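Local coordinates for hydrazine synthase alpha subunit (Candidatus Kuenenia stuttgartiensis, PDB 5C2V), which catalyses, as part of the hydrazine synthase complex, the condensation of hydroxylamine with ammonia to give hydrazine, using c-type heme, at residues G309-L313 / G335-P340; F358-W362 / D372-D376. All blocks are in the same frame, centred on the assembly; numbering follows the deposited sequence.

Interaction 1: residues G309-L313 / G335-P340; sequences GVGQL and GLYRSP
Two backbone hydrogen bonds hold Gly311 to Tyr337: Tyr337 N donates to Gly311 O at 2.7 Å, and Gly311 N to Tyr337 O at 3.1 Å. They form a single antiparallel hydrogen-bonded bridge, with the CA atoms of Gly311 and Tyr337 5.3 Å apart. Gly311 is extended at phi/psi 165/-153, a conformation that comes easily only to glycine. Gln312 adds a third bond: its CA-to-CB bond points away, but chi1 and chi2, both m, fold the amide back so that NE2 donates to Gly335 O at 3.1 Å, while its OE1 pairs with Thr330. The bridge joins neighbouring blades of the six-bladed beta-propeller, linking the approach to strand 312-317 of one blade with strand 336-342, the first and innermost strand of the next. The segments run 92° apart end to end, which fits one isolated bridge rather than a continuous sheet. Around it, apolar side chains fill the gap between the blades. Leu313 (m, t) sets CG 3.7 Å from Tyr337 CB and CD2 4.1 Å from Pro340 CG. Tyr337 (m), whose hydroxyl bonds to Asp333, has its ring edge near Gly311 O. On the side of Leu336 and Arg338, Val310 CG2 lies 4.2 Å from Leu336 CD1, and Val310 CG1 covers one guanidinium face, 3.6 Å from Arg338 NE; Arg338 (chi1 p, chi2 t, chi3 m) forms its salt bridge with Asp44.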
loop_
_atom_site.group_PDB
_atom_site.type_symbol
_atom_site.label_atom_id
_atom_site.label_comp_id
_atom_site.label_asym_id
_atom_site.label_seq_id
_atom_site.Cartn_x
_atom_site.Cartn_y
_atom_site.Cartn_z
ATOM N N GLY D 309 -9.019 -6.300 20.186
ATOM C CA GLY D 309 -9.509 -5.242 21.052
ATOM C C GLY D 309 -8.427 -4.672 21.950
ATOM O O GLY D 309 -8.682 -3.777 22.755
ATOM N N VAL D 310 -7.215 -5.201 21.817
ATOM C CA VAL D 310 -6.065 -4.680 22.547
ATOM C C VAL D 310 -4.997 -4.233 21.555
ATOM O O VAL D 310 -4.993 -4.669 20.405
ATOM C CB VAL D 310 -5.477 -5.721 23.519
ATOM C CG1 VAL D 310 -6.550 -6.217 24.477
ATOM C CG2 VAL D 310 -4.866 -6.882 22.753
ATOM N N GLY D 311 -4.091 -3.369 21.999
ATOM C CA GLY D 311 -3.138 -2.749 21.097
ATOM C C GLY D 311 -2.449 -1.554 21.723
ATOM O O GLY D 311 -2.277 -1.494 22.940
ATOM N N GLN D 312 -2.019 -0.616 20.884
ATOM C CA GLN D 312 -1.427 0.626 21.367
ATOM C C GLN D 312 -2.473 1.733 21.471
ATOM O O GLN D 312 -3.655 1.511 21.205
ATOM C CB GLN D 312 -0.283 1.065 20.451
ATOM C CG GLN D 312 0.828 0.038 20.319
ATOM C CD GLN D 312 1.467 -0.305 21.652
ATOM O OE1 GLN D 312 1.517 0.523 22.561
ATOM N NE2 GLN D 312 1.959 -1.532 21.773
ATOM N N LEU D 313 -2.033 2.925 21.861
ATOM C CA LEU D 313 -2.927 4.072 21.983
ATOM C C LEU D 313 -2.592 5.150 20.959
ATOM O O LEU D 313 -1.456 5.619 20.889
ATOM C CB LEU D 313 -2.863 4.660 23.396
ATOM C CG LEU D 313 -3.401 3.806 24.545
ATOM C CD1 LEU D 313 -3.299 4.562 25.862
ATOM C CD2 LEU D 313 -4.838 3.384 24.277
ATOM N N GLY D 335 4.429 -2.889 25.882
ATOM C CA GLY D 335 3.242 -3.381 26.561
ATOM C C GLY D 335 1.975 -3.219 25.742
ATOM O O GLY D 335 1.976 -2.556 24.705
ATOM N N LEU D 336 0.888 -3.830 26.208
ATOM C CA LEU D 336 -0.397 -3.745 25.519
ATOM C C LEU D 336 -1.403 -2.890 26.288
ATOM O O LEU D 336 -1.581 -3.051 27.499
ATOM C CB LEU D 336 -0.974 -5.144 25.285
ATOM C CG LEU D 336 -0.228 -6.035 24.291
ATOM C CD1 LEU D 336 -0.950 -7.363 24.112
ATOM C CD2 LEU D 336 -0.061 -5.328 22.954
ATOM N N TYR D 337 -2.059 -1.983 25.568
ATOM C CA TYR D 337 -3.026 -1.066 26.162
ATOM C C TYR D 337 -4.445 -1.348 25.680
ATOM O O TYR D 337 -4.653 -1.797 24.552
ATOM C CB TYR D 337 -2.658 0.384 25.839
ATOM C CG TYR D 337 -1.406 0.884 26.524
ATOM C CD1 TYR D 337 -0.146 0.543 26.050
ATOM C CD2 TYR D 337 -1.486 1.710 27.638
ATOM C CE1 TYR D 337 0.999 1.003 26.672
ATOM C CE2 TYR D 337 -0.347 2.175 28.266
ATOM C CZ TYR D 337 0.893 1.820 27.778
ATOM O OH TYR D 337 2.030 2.280 28.400
ATOM N N ARG D 338 -5.418 -1.078 26.544
ATOM C CA ARG D 338 -6.825 -1.206 26.192
ATOM C C ARG D 338 -7.691 -0.340 27.106
ATOM O O ARG D 338 -7.274 0.031 28.208
ATOM C CB ARG D 338 -7.270 -2.671 26.270
ATOM C CG ARG D 338 -7.326 -3.220 27.685
ATOM C CD ARG D 338 -7.460 -4.733 27.719
ATOM N NE ARG D 338 -8.705 -5.205 27.122
ATOM C CZ ARG D 338 -9.110 -6.471 27.153
ATOM N NH1 ARG D 338 -8.369 -7.391 27.756
ATOM N NH2 ARG D 338 -10.257 -6.818 26.585
ATOM N N SER D 339 -8.892 -0.023 26.628
ATOM C CA SER D 339 -9.903 0.702 27.399
ATOM C C SER D 339 -9.407 1.988 28.067
ATOM O O SER D 339 -9.374 2.072 29.294
ATOM C CB SER D 339 -10.491 -0.224 28.464
ATOM O OG SER D 339 -10.936 -1.442 27.891
ATOM N N PRO D 340 -9.022 2.993 27.264
ATOM C CA PRO D 340 -8.611 4.275 27.848
ATOM C C PRO D 340 -9.812 5.095 28.320
ATOM O O PRO D 340 -10.856 5.063 27.670
ATOM C CB PRO D 340 -7.893 4.966 26.690
ATOM C CG PRO D 340 -8.581 4.440 25.476
ATOM C CD PRO D 340 -8.968 3.016 25.791
#

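Interaction 2: residues F358-W362 / D372-D376; sequences FGIYW and DKVYD. With CA (calcium ion), chain B.
Segments 358-362 and 372-376 run antiparallel, their end-to-end directions 149° apart, and Tyr361 faces Lys373 as a non-hydrogen-bonded pair with CA atoms 4.6 Å apart. On the Trp362 side of that pair, Trp362 N donates to Asp372 O at 3.1 Å. On the other, Ile360 N is satisfied by Tyr375 O at 3.1 Å, whereas Ile360 O accepts from Val374 N at 2.8 Å and, weakly, from Tyr375 N at 3.4 Å. Two residues thus face one: a classic beta bulge, made possible by Val374 turning to phi/psi -97/-73. Val374 (chi1 t) points toward segment 358-362; its CG2 sits over the Trp362 indole in a CH-pi contact, 3.9 Å from the centroid of the five-membered ring, and its CB is 3.9 Å from Ile360 CG2. Tyr361 (m) lays its ring beside Lys373, with CE2 3.7 Å from Lys373 CB, so the aliphatic part of the lysine packs while its end leads away. Beyond the bulge, Asp376 (t) turns toward Gly359, where a CB would clash with its carboxylate carbon, hence glycine. Asp376 OD2 and Phe358 O, 3.3 Å apart, each bind calcium at 2.4 Å; Asp377 O, Trp380 O and Asp382 OD2 supply the other protein ligands. Here, then, is the outer beta hairpin of a propeller blade, bulged where its second strand ends, with a calcium site at the open end.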
loop_
_atom_site.group_PDB
_atom_site.type_symbol
_atom_site.label_atom_id
_atom_site.label_comp_id
_atom_site.label_asym_id
_atom_site.label_seq_id
_atom_site.Cartn_x
_atom_site.Cartn_y
_atom_site.Cartn_z
ATOM N N PHE D 358 -3.035 -7.697 32.619
ATOM C CA PHE D 358 -3.759 -6.434 32.479
ATOM C C PHE D 358 -4.221 -5.892 33.827
ATOM O O PHE D 358 -4.763 -6.630 34.651
ATOM C CB PHE D 358 -4.966 -6.597 31.550
ATOM C CG PHE D 358 -4.630 -6.492 30.089
ATOM C CD1 PHE D 358 -4.314 -5.266 29.525
ATOM C CD2 PHE D 358 -4.648 -7.613 29.275
ATOM C CE1 PHE D 358 -4.006 -5.163 28.181
ATOM C CE2 PHE D 358 -4.344 -7.516 27.929
ATOM C CZ PHE D 358 -4.023 -6.288 27.382
ATOM N N GLY D 359 -4.013 -4.597 34.038
ATOM C CA GLY D 359 -4.424 -3.946 35.270
ATOM C C GLY D 359 -4.814 -2.500 35.038
ATOM O O GLY D 359 -4.628 -1.973 33.946
ATOM N N ILE D 360 -5.362 -1.855 36.061
ATOM C CA ILE D 360 -5.775 -0.461 35.939
ATOM C C ILE D 360 -4.659 0.481 36.383
ATOM O O ILE D 360 -4.107 0.331 37.473
ATOM C CB ILE D 360 -7.045 -0.176 36.761
ATOM C CG1 ILE D 360 -8.149 -1.170 36.391
ATOM C CG2 ILE D 360 -7.513 1.252 36.540
ATOM C CD1 ILE D 360 -8.525 -1.146 34.925
ATOM N N TYR D 361 -4.330 1.447 35.530
ATOM C CA TYR D 361 -3.231 2.370 35.800
ATOM C C TYR D 361 -3.588 3.810 35.441
ATOM O O TYR D 361 -4.347 4.059 34.501
ATOM C CB TYR D 361 -1.976 1.953 35.025
ATOM C CG TYR D 361 -1.443 0.578 35.366
ATOM C CD1 TYR D 361 -1.958 -0.559 34.759
ATOM C CD2 TYR D 361 -0.413 0.421 36.283
ATOM C CE1 TYR D 361 -1.472 -1.817 35.066
ATOM C CE2 TYR D 361 0.081 -0.833 36.596
ATOM C CZ TYR D 361 -0.452 -1.948 35.984
ATOM O OH TYR D 361 0.036 -3.197 36.290
ATOM N N TRP D 362 -3.034 4.755 36.196
ATOM C CA TRP D 362 -3.103 6.166 35.833
ATOM C C TRP D 362 -2.136 6.429 34.689
ATOM O O TRP D 362 -0.968 6.067 34.773
ATOM C CB TRP D 362 -2.763 7.064 37.026
ATOM C CG TRP D 362 -3.848 7.157 38.048
ATOM C CD1 TRP D 362 -3.825 6.662 39.318
ATOM C CD2 TRP D 362 -5.124 7.788 37.885
ATOM N NE1 TRP D 362 -5.008 6.945 39.959
ATOM C CE2 TRP D 362 -5.822 7.635 39.100
ATOM C CE3 TRP D 362 -5.743 8.466 36.832
ATOM C CZ2 TRP D 362 -7.108 8.137 39.289
ATOM C CZ3 TRP D 362 -7.020 8.962 37.021
ATOM C CH2 TRP D 362 -7.688 8.795 38.239
ATOM N N ASP D 372 1.506 5.214 37.577
ATOM C CA ASP D 372 1.284 4.520 38.845
ATOM C C ASP D 372 0.119 3.533 38.797
ATOM O O ASP D 372 -0.865 3.746 38.090
ATOM C CB ASP D 372 1.034 5.539 39.959
ATOM C CG ASP D 372 2.048 6.666 39.958
ATOM O OD1 ASP D 372 3.101 6.521 40.614
ATOM O OD2 ASP D 372 1.791 7.696 39.300
ATOM N N LYS D 373 0.243 2.454 39.564
ATOM C CA LYS D 373 -0.774 1.407 39.611
ATOM C C LYS D 373 -2.002 1.821 40.417
ATOM O O LYS D 373 -1.885 2.451 41.468
ATOM C CB LYS D 373 -0.181 0.124 40.203
ATOM C CG LYS D 373 -1.151 -1.047 40.257
ATOM C CD LYS D 373 -0.578 -2.211 41.050
ATOM C CE LYS D 373 -0.341 -1.827 42.502
ATOM N NZ LYS D 373 0.205 -2.963 43.295
ATOM N N VAL D 374 -3.181 1.465 39.917
ATOM C CA VAL D 374 -4.413 1.648 40.673
ATOM C C VAL D 374 -4.776 0.339 41.365
ATOM O O VAL D 374 -4.636 0.208 42.581
ATOM C CB VAL D 374 -5.577 2.103 39.773
ATOM C CG1 VAL D 374 -6.846 2.287 40.594
ATOM C CG2 VAL D 374 -5.215 3.389 39.045
ATOM N N TYR D 375 -5.246 -0.626 40.582
ATOM C CA TYR D 375 -5.488 -1.973 41.085
ATOM C C TYR D 375 -5.074 -3.018 40.053
ATOM O O TYR D 375 -5.575 -3.018 38.928
ATOM C CB TYR D 375 -6.961 -2.145 41.460
ATOM C CG TYR D 375 -7.302 -3.493 42.055
ATOM C CD1 TYR D 375 -7.032 -3.774 43.388
ATOM C CD2 TYR D 375 -7.904 -4.481 41.287
ATOM C CE1 TYR D 375 -7.345 -5.004 43.937
ATOM C CE2 TYR D 375 -8.222 -5.714 41.827
ATOM C CZ TYR D 375 -7.940 -5.969 43.153
ATOM O OH TYR D 375 -8.254 -7.195 43.695
ATOM N N ASP D 376 -4.161 -3.908 40.431
ATOM C CA ASP D 376 -3.801 -5.021 39.559
ATOM C C ASP D 376 -3.841 -6.346 40.312
ATOM O O ASP D 376 -3.029 -6.596 41.203
ATOM C CB ASP D 376 -2.415 -4.804 38.947
ATOM C CG ASP D 376 -2.050 -5.876 37.932
ATOM O OD1 ASP D 376 -0.844 -6.054 37.664
ATOM O OD2 ASP D 376 -2.967 -6.540 37.403
HETATM CA CA CA B . -4.625 -8.011 36.558
#

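Both contacts belong to the blade formed by strands 336-342, 348-353, 359-364 and 369-373: interaction 1 ties its first strand to the preceding blade, and interaction 2 pairs its last two. Their centres lie 13 Å apart, with strand 348-353 between them, yet Phe358 touches both. Its CE1 is 3.3 Å from Leu336 O and 3.5 Å from Arg338 CD, its CZ is 3.9 Å from Val310 CG1, and its ring makes a cation-pi contact with Arg338. Since Phe358 O binds calcium, the same residue connects the junction between blades to the metal, which lies about 10 Å from the Arg338 side chain. Neither contact adjoins a heme.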